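Local coordinates for leucine rich repeat and phosphatase domain containing protein (Entamoeba histolytica, PDB 3EMU) that has a dual specificity phosphatase fold and is classed as a phosphatase, though its signature loop departs from the family's catalytic motif, so activity is doubtful, at residues N27-Y30 against I31-N34; A107-M110 against Y111-L115; D132-S135 against G136-L139. All coordinates share one frame; numbering follows the deposited sequence. Where two conformers were deposited one is given.

In the fold
All three contacts are local, each joining neighbouring residues of one continuous stretch, so they follow in series along the chain and none nests in or crosses another. Interaction 1 comes first: it spans helix 28-33, which connects strand 17-21 to strand 36-42 in the chain. The chain then completes the sheet through strand 89-94 and enters helix 100-112, whose C-terminal end is interaction 2, a turn that leads on toward helix 117-127. Interaction 3 then starts helix 135-151. Interactions 1 and 3 lie on opposite sides of the chain's centre, with centres about 30 Å apart; interactions 2 and 3 are closer, at about 17 Å between centres.

Interaction 1: residues N27-Y30 against I31-N34; sequences NVDY and IHNN
Y30 and N34 meet closely at the C-terminal end of this short helix. The amide nitrogen ND2 of N34 sits 3.4 Å above the plane of the Y30 ring, over its centre, and from there it donates a nearly straight bond (166°) to the Y30 backbone, ND2 to Y30 O 2.8 Å. With the acceptor close to the amide plane, the bond holds the N34 side chain in place against the ring, and the two flat groups are inclined at 35°. The Y30 ring reaches this spot because CG is anti to the backbone nitrogen (chi1 -180°), which sets the ring beside its own carbonyl carbon, near the oxygen that N34 uses. Y30 O also takes a weak bond from N34 N, so side chain and main chain of N34 converge on one acceptor as the helix ends.

At the opposite end N27 is the N-cap: its OD1 accepts from Y30 N at 3.2 Å, with the donor well above the carbonyl plane, while its backbone oxygen receives I31 N at 3.1 Å in the first full helical turn.

The solvent side is looser. D29 and N33 are one turn apart, with carboxylate and amide planes turned steeply from each other, and a water bridges the two side chains on the exposed face: it donates to D29 OD2 at 2.6 Å and accepts from N33 ND2 at 3.2 Å.

The helix connects strand 17-21 to strand 36-42 in the chain. Y30 hydrogen-bonds through OH to H18 ND1, its ring standing about perpendicular to that of H18, N27 ND2 reaches L8 O, and Y30 and I31 rest on I36 at the start of strand 36-42.

Interaction 2: residues A107-M110 against Y111-L115; sequences AFLM and YYQRL
Y112 lies against F108 one turn earlier, just where helix 100-112 of the phosphatase fold ends in its C-terminal turn. A 6→1 bond closes that turn: L115 N reaches back five residues to M110 O at 3.1 Å, and R114 takes up the left-handed backbone conformation (positive phi) that turns the chain out of the helix. Before that, Y112 N bonds to F108 O at 2.8 Å in the regular helical pattern.

Take the Y112 side chain outward from its backbone. CB stands over one face of the F108 ring, 3.9 Å from its centroid, a CH-pi contact, and also passes near F108 O. Beyond it CG is 3.4 Å from F108 CZ, the closest approach of the two side chains. CD1 lies equally near that CZ, while CD2 and CE1 on the two flanks of the ring are only loosely in touch with it. The hydroxyl end runs on past the phenylalanine, and it is the near half of the tyrosine ring that does the packing. The result is an offset stack, centroids 4.8 Å apart and planes at 25°, in which F108 CZ sits over the Y112 ring toward its rim. One turn apart on the helix and both with CG anti to the nitrogen (chi1 174° and -163°), the two side chains point the same way.

Around this pair F108 packs on I80 and I84 of helix 68-85, and Y112 also meets I84, so the stack faces that helix. On the next flank M110 is buried between helices 117-127 and 135-151, touching A120 and F144.

L109 and Q113 run side by side in the same direction; Q113 OE1 passes 3.8 Å from L109 CD2 and accepts a hydrogen bond from K123 NZ.

Interaction 3: residues D132-S135 against G136-L139; sequences DIES and GFIL
I133 crosses both F137 and I138 at about a right angle, and its branch CG2 is the atom that meets each of them. It touches F137 CB at 3.5 Å and the terminal methyl CD1 of I138 at 3.7 Å, wedged between the stem of the aromatic side chain and the end of the isoleucine. I138 gets there by folding back: CG1 is anti to its own carbonyl carbon, and the second torsion (chi2 -52°) swings CD1 round toward I133, where it also lies near I133 CB. E134 is turned differently. Its extended chain runs alongside F137 in the same direction, with the carboxylate plane only 23° from that of the ring and OE1 3.9 Å from F137 CE2.

E134 is the N-cap of helix 135-151, which makes I133, one residue before it, and I138, four after, the two partners of a hydrophobic staple closing over the first turn. The cap is not made by the glutamate side chain, which goes off beside the ring. Its backbone oxygen instead accepts I138 N at 3.2 Å and, weakly, F137 N, beginning the i to i+4 bonds that S135 O continues by receiving L139 N at 3.0 Å. A carboxylate from outside serves the first turn: E64 OE2 accepts from G136 N, and E64 OE1 comes near E134 OE1, two like charges close together.

E134 N is in turn bonded to N99 OD1, and I133 packs on P102 and I106 of helix 100-112, while F137 touches I61, N99 and K100, the last two in what probably corresponds to the family's phosphate-binding loop, here altered in sequence. A sulfate ion, probably from the crystallisation liquor, lies about 6 Å from the F137 side chain.

Interaction 1: residues N27-Y30 against I31-N34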
loop_
_atom_site.group_PDB
_atom_site.type_symbol
_atom_site.label_atom_id
_atom_site.label_comp_id
_atom_site.label_asym_id
_atom_site.label_seq_id
_atom_site.Cartn_x
_atom_site.Cartn_y
_atom_site.Cartn_z
ATOM N N ASN A 27 -11.495 -11.632 5.461
ATOM C CA ASN A 27 -12.228 -11.154 6.602
ATOM C C ASN A 27 -13.350 -10.185 6.162
ATOM O O ASN A 27 -13.230 -8.961 6.283
ATOM C CB ASN A 27 -11.267 -10.550 7.625
ATOM C CG ASN A 27 -11.932 -10.306 8.948
ATOM O OD1 ASN A 27 -13.160 -10.239 9.018
ATOM N ND2 ASN A 27 -11.152 -10.179 10.003
ATOM N N VAL A 28 -14.452 -10.757 5.665
ATOM C CA VAL A 28 -15.532 -10.007 5.043
ATOM C C VAL A 28 -16.286 -9.081 5.984
ATOM O O VAL A 28 -16.804 -8.045 5.558
ATOM C CB VAL A 28 -16.528 -10.938 4.317
ATOM C CG1 VAL A 28 -15.898 -11.452 3.046
ATOM C CG2 VAL A 28 -16.929 -12.110 5.236
ATOM N N ASP A 29 -16.337 -9.442 7.260
ATOM C CA ASP A 29 -16.949 -8.568 8.223
ATOM C C ASP A 29 -16.061 -7.332 8.497
ATOM O O ASP A 29 -16.567 -6.242 8.685
ATOM C CB ASP A 29 -17.240 -9.308 9.521
ATOM C CG ASP A 29 -18.337 -8.644 10.328
ATOM O OD1 ASP A 29 -19.352 -8.225 9.711
ATOM O OD2 ASP A 29 -18.185 -8.534 11.570
ATOM N N TYR A 30 -14.752 -7.532 8.587
ATOM C CA TYR A 30 -13.828 -6.421 8.698
ATOM C C TYR A 30 -14.005 -5.440 7.533
ATOM O O TYR A 30 -14.029 -4.240 7.727
ATOM C CB TYR A 30 -12.377 -6.919 8.715
ATOM C CG TYR A 30 -11.337 -5.812 8.839
ATOM C CD1 TYR A 30 -10.741 -5.527 10.056
ATOM C CD2 TYR A 30 -10.982 -5.059 7.736
ATOM C CE1 TYR A 30 -9.804 -4.521 10.165
ATOM C CE2 TYR A 30 -10.048 -4.046 7.829
ATOM C CZ TYR A 30 -9.465 -3.775 9.033
ATOM O OH TYR A 30 -8.517 -2.787 9.101
ATOM N N ILE A 31 -14.102 -5.983 6.327
ATOM C CA ILE A 31 -14.326 -5.212 5.145
ATOM C C ILE A 31 -15.646 -4.435 5.269
ATOM O O ILE A 31 -15.693 -3.213 5.080
ATOM C CB ILE A 31 -14.309 -6.173 3.925
ATOM C CG1 ILE A 31 -12.868 -6.625 3.655
ATOM C CG2 ILE A 31 -14.939 -5.557 2.682
ATOM C CD1 ILE A 31 -12.736 -7.562 2.453
ATOM N N HIS A 32 -16.723 -5.135 5.615
ATOM C CA HIS A 32 -18.060 -4.532 5.752
ATOM C C HIS A 32 -18.078 -3.428 6.803
ATOM O O HIS A 32 -18.596 -2.360 6.585
ATOM C CB HIS A 32 -19.123 -5.603 6.101
ATOM C CG HIS A 32 -20.490 -5.040 6.381
ATOM N ND1 HIS A 32 -20.917 -4.713 7.650
ATOM C CD2 HIS A 32 -21.516 -4.730 5.550
ATOM C CE1 HIS A 32 -22.145 -4.223 7.590
ATOM N NE2 HIS A 32 -22.533 -4.225 6.327
ATOM N N ASN A 33 -17.514 -3.711 7.964
ATOM C CA ASN A 33 -17.555 -2.730 9.052
ATOM C C ASN A 33 -16.645 -1.493 8.870
ATOM O O ASN A 33 -16.805 -0.501 9.561
ATOM C CB ASN A 33 -17.256 -3.397 10.416
ATOM C CG ASN A 33 -18.361 -4.388 10.874
ATOM O OD1 ASN A 33 -19.423 -4.544 10.231
ATOM N ND2 ASN A 33 -18.099 -5.068 12.000
ATOM N N ASN A 34 -15.649 -1.574 8.000
ATOM C CA ASN A 34 -14.746 -0.460 7.754
ATOM C C ASN A 34 -15.044 0.191 6.416
ATOM O O ASN A 34 -14.220 0.925 5.900
ATOM C CB ASN A 34 -13.308 -0.950 7.755
ATOM C CG ASN A 34 -12.818 -1.247 9.130
ATOM O OD1 ASN A 34 -12.438 -0.329 9.856
ATOM N ND2 ASN A 34 -12.814 -2.527 9.518
HETATM O O HOH W 1 -19.145 -7.532 13.752
#

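Interaction 2: residues A107-M110 against Y111-L115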
loop_
_atom_site.group_PDB
_atom_site.type_symbol
_atom_site.label_atom_id
_atom_site.label_comp_id
_atom_site.label_asym_id
_atom_site.label_seq_id
_atom_site.Cartn_x
_atom_site.Cartn_y
_atom_site.Cartn_z
ATOM N N ALA A 107 5.088 4.365 -0.409
ATOM C CA ALA A 107 5.068 5.281 -1.534
ATOM C C ALA A 107 3.904 6.280 -1.416
ATOM O O ALA A 107 4.082 7.516 -1.590
ATOM C CB ALA A 107 4.987 4.522 -2.833
ATOM N N PHE A 108 2.713 5.752 -1.110
ATOM C CA PHE A 108 1.551 6.578 -0.923
ATOM C C PHE A 108 1.705 7.678 0.147
ATOM O O PHE A 108 1.349 8.834 -0.090
ATOM C CB PHE A 108 0.309 5.744 -0.625
ATOM C CG PHE A 108 -0.881 6.583 -0.284
ATOM C CD1 PHE A 108 -1.574 7.298 -1.304
ATOM C CD2 PHE A 108 -1.289 6.733 1.041
ATOM C CE1 PHE A 108 -2.652 8.134 -1.008
ATOM C CE2 PHE A 108 -2.367 7.564 1.342
ATOM C CZ PHE A 108 -3.045 8.272 0.311
ATOM N N LEU A 109 2.178 7.323 1.337
ATOM C CA LEU A 109 2.349 8.283 2.423
ATOM C C LEU A 109 3.504 9.267 2.152
ATOM O O LEU A 109 3.438 10.424 2.575
ATOM C CB LEU A 109 2.654 7.546 3.712
ATOM C CG LEU A 109 1.630 6.588 4.347
ATOM C CD1 LEU A 109 2.318 5.863 5.544
ATOM C CD2 LEU A 109 0.370 7.300 4.822
ATOM N N MET A 110 4.573 8.798 1.509
ATOM C CA MET A 110 5.594 9.702 1.048
ATOM C C MET A 110 4.898 10.897 0.328
ATOM O O MET A 110 5.131 12.061 0.663
ATOM C CB MET A 110 6.614 8.985 0.139
ATOM C CG MET A 110 7.555 7.957 0.885
ATOM S SD MET A 110 8.510 6.863 -0.144
ATOM C CE MET A 110 9.573 7.976 -1.058
ATOM N N TYR A 111 3.987 10.595 -0.598
ATOM C CA TYR A 111 3.349 11.595 -1.440
ATOM C C TYR A 111 2.284 12.371 -0.661
ATOM O O TYR A 111 2.246 13.613 -0.672
ATOM C CB TYR A 111 2.688 10.865 -2.610
ATOM C CG TYR A 111 1.894 11.711 -3.564
ATOM C CD1 TYR A 111 2.532 12.511 -4.523
ATOM C CD2 TYR A 111 0.500 11.708 -3.529
ATOM C CE1 TYR A 111 1.808 13.294 -5.400
ATOM C CE2 TYR A 111 -0.264 12.498 -4.424
ATOM C CZ TYR A 111 0.411 13.298 -5.350
ATOM O OH TYR A 111 -0.299 14.057 -6.255
ATOM N N TYR A 112 1.422 11.614 0.025
ATOM C CA TYR A 112 0.234 12.141 0.654
ATOM C C TYR A 112 0.484 12.911 1.952
ATOM O O TYR A 112 -0.363 13.714 2.368
ATOM C CB TYR A 112 -0.693 10.994 0.981
ATOM C CG TYR A 112 -2.111 11.378 1.260
ATOM C CD1 TYR A 112 -2.972 11.678 0.208
ATOM C CD2 TYR A 112 -2.612 11.385 2.560
ATOM C CE1 TYR A 112 -4.265 11.992 0.429
ATOM C CE2 TYR A 112 -3.927 11.717 2.806
ATOM C CZ TYR A 112 -4.753 12.010 1.713
ATOM O OH TYR A 112 -6.089 12.337 1.884
ATOM N N GLN A 113 1.607 12.664 2.613
ATOM C CA GLN A 113 1.876 13.353 3.862
ATOM C C GLN A 113 3.258 13.934 3.818
ATOM O O GLN A 113 3.779 14.270 4.844
ATOM C CB GLN A 113 1.754 12.382 5.047
ATOM C CG GLN A 113 0.359 11.845 5.166
ATOM C CD GLN A 113 0.156 11.015 6.404
ATOM O OE1 GLN A 113 1.092 10.365 6.892
ATOM N NE2 GLN A 113 -1.070 11.020 6.929
ATOM N N ARG A 114 3.846 14.034 2.624
ATOM C CA ARG A 114 5.225 14.525 2.442
ATOM C C ARG A 114 6.176 13.963 3.487
ATOM O O ARG A 114 6.736 14.712 4.329
ATOM C CB ARG A 114 5.343 16.084 2.412
ATOM C CG ARG A 114 4.592 16.840 3.505
ATOM C CD ARG A 114 4.629 18.374 3.205
ATOM N NE ARG A 114 5.986 18.880 2.954
ATOM C CZ ARG A 114 6.680 19.620 3.827
ATOM N NH1 ARG A 114 6.142 19.966 5.000
ATOM N NH2 ARG A 114 7.913 20.024 3.535
ATOM N N LEU A 115 6.382 12.650 3.423
ATOM C CA LEU A 115 7.347 12.037 4.293
ATOM C C LEU A 115 8.526 11.614 3.455
ATOM O O LEU A 115 8.405 11.249 2.270
ATOM C CB LEU A 115 6.729 10.843 5.050
ATOM C CG LEU A 115 5.487 11.180 5.872
ATOM C CD1 LEU A 115 4.945 9.943 6.571
ATOM C CD2 LEU A 115 5.800 12.277 6.921
#

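Interaction 3: residues D132-S135 against G136-L139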
loop_
_atom_site.group_PDB
_atom_site.type_symbol
_atom_site.label_atom_id
_atom_site.label_comp_id
_atom_site.label_asym_id
_atom_site.label_seq_id
_atom_site.Cartn_x
_atom_site.Cartn_y
_atom_site.Cartn_z
ATOM N N ASP A 132 8.493 -6.487 6.108
ATOM C CA ASP A 132 9.770 -7.073 5.712
ATOM C C ASP A 132 9.974 -6.948 4.224
ATOM O O ASP A 132 9.680 -7.862 3.437
ATOM C CB ASP A 132 9.873 -8.537 6.190
ATOM C CG ASP A 132 11.245 -9.157 5.900
ATOM O OD1 ASP A 132 12.228 -8.421 5.592
ATOM O OD2 ASP A 132 11.319 -10.399 5.950
ATOM N N ILE A 133 10.471 -5.785 3.831
ATOM C CA ILE A 133 10.439 -5.433 2.415
ATOM C C ILE A 133 11.765 -5.807 1.827
ATOM O O ILE A 133 12.769 -5.417 2.371
ATOM C CB ILE A 133 10.134 -3.889 2.203
ATOM C CG1 ILE A 133 8.778 -3.558 2.822
ATOM C CG2 ILE A 133 10.203 -3.514 0.688
ATOM C CD1 ILE A 133 8.446 -2.057 2.975
ATOM N N GLU A 134 11.777 -6.537 0.721
ATOM C CA GLU A 134 13.032 -6.833 0.016
ATOM C C GLU A 134 13.823 -5.580 -0.415
ATOM O O GLU A 134 13.251 -4.578 -0.842
ATOM C CB GLU A 134 12.769 -7.735 -1.199
ATOM C CG GLU A 134 12.094 -9.063 -0.857
ATOM C CD GLU A 134 11.822 -9.937 -2.096
ATOM O OE1 GLU A 134 11.525 -9.430 -3.213
ATOM O OE2 GLU A 134 11.907 -11.179 -1.929
ATOM N N SER A 135 15.146 -5.648 -0.333
ATOM C CA SER A 135 15.978 -4.473 -0.634
ATOM C C SER A 135 15.835 -3.868 -2.063
ATOM O O SER A 135 15.965 -2.647 -2.210
ATOM C CB SER A 135 17.455 -4.739 -0.327
ATOM O OG SER A 135 17.921 -5.736 -1.212
ATOM N N GLY A 136 15.577 -4.675 -3.096
ATOM C CA GLY A 136 15.243 -4.106 -4.397
ATOM C C GLY A 136 14.002 -3.195 -4.386
ATOM O O GLY A 136 13.934 -2.182 -5.113
ATOM N N PHE A 137 13.012 -3.527 -3.562
ATOM C CA PHE A 137 11.886 -2.652 -3.409
ATOM C C PHE A 137 12.206 -1.360 -2.658
ATOM O O PHE A 137 11.691 -0.307 -3.045
ATOM C CB PHE A 137 10.708 -3.389 -2.796
ATOM C CG PHE A 137 10.058 -4.362 -3.752
ATOM C CD1 PHE A 137 9.833 -4.000 -5.092
ATOM C CD2 PHE A 137 9.679 -5.647 -3.322
ATOM C CE1 PHE A 137 9.235 -4.875 -5.979
ATOM C CE2 PHE A 137 9.076 -6.555 -4.222
ATOM C CZ PHE A 137 8.837 -6.162 -5.537
ATOM N N ILE A 138 13.037 -1.448 -1.599
ATOM C CA ILE A 138 13.482 -0.289 -0.823
ATOM C C ILE A 138 14.192 0.705 -1.780
ATOM O O ILE A 138 13.932 1.928 -1.768
ATOM C CB ILE A 138 14.473 -0.681 0.304
ATOM C CG1 ILE A 138 13.801 -1.508 1.425
ATOM C CG2 ILE A 138 15.126 0.568 0.913
ATOM C CD1 ILE A 138 12.577 -0.927 2.003
ATOM N N LEU A 139 15.056 0.146 -2.624
ATOM C CA LEU A 139 15.773 0.893 -3.619
ATOM C C LEU A 139 14.827 1.641 -4.582
ATOM O O LEU A 139 15.029 2.834 -4.855
ATOM C CB LEU A 139 16.619 -0.088 -4.393
ATOM C CG LEU A 139 17.945 0.322 -4.977
ATOM C CD1 LEU A 139 18.789 1.053 -3.937
ATOM C CD2 LEU A 139 18.636 -0.975 -5.476
#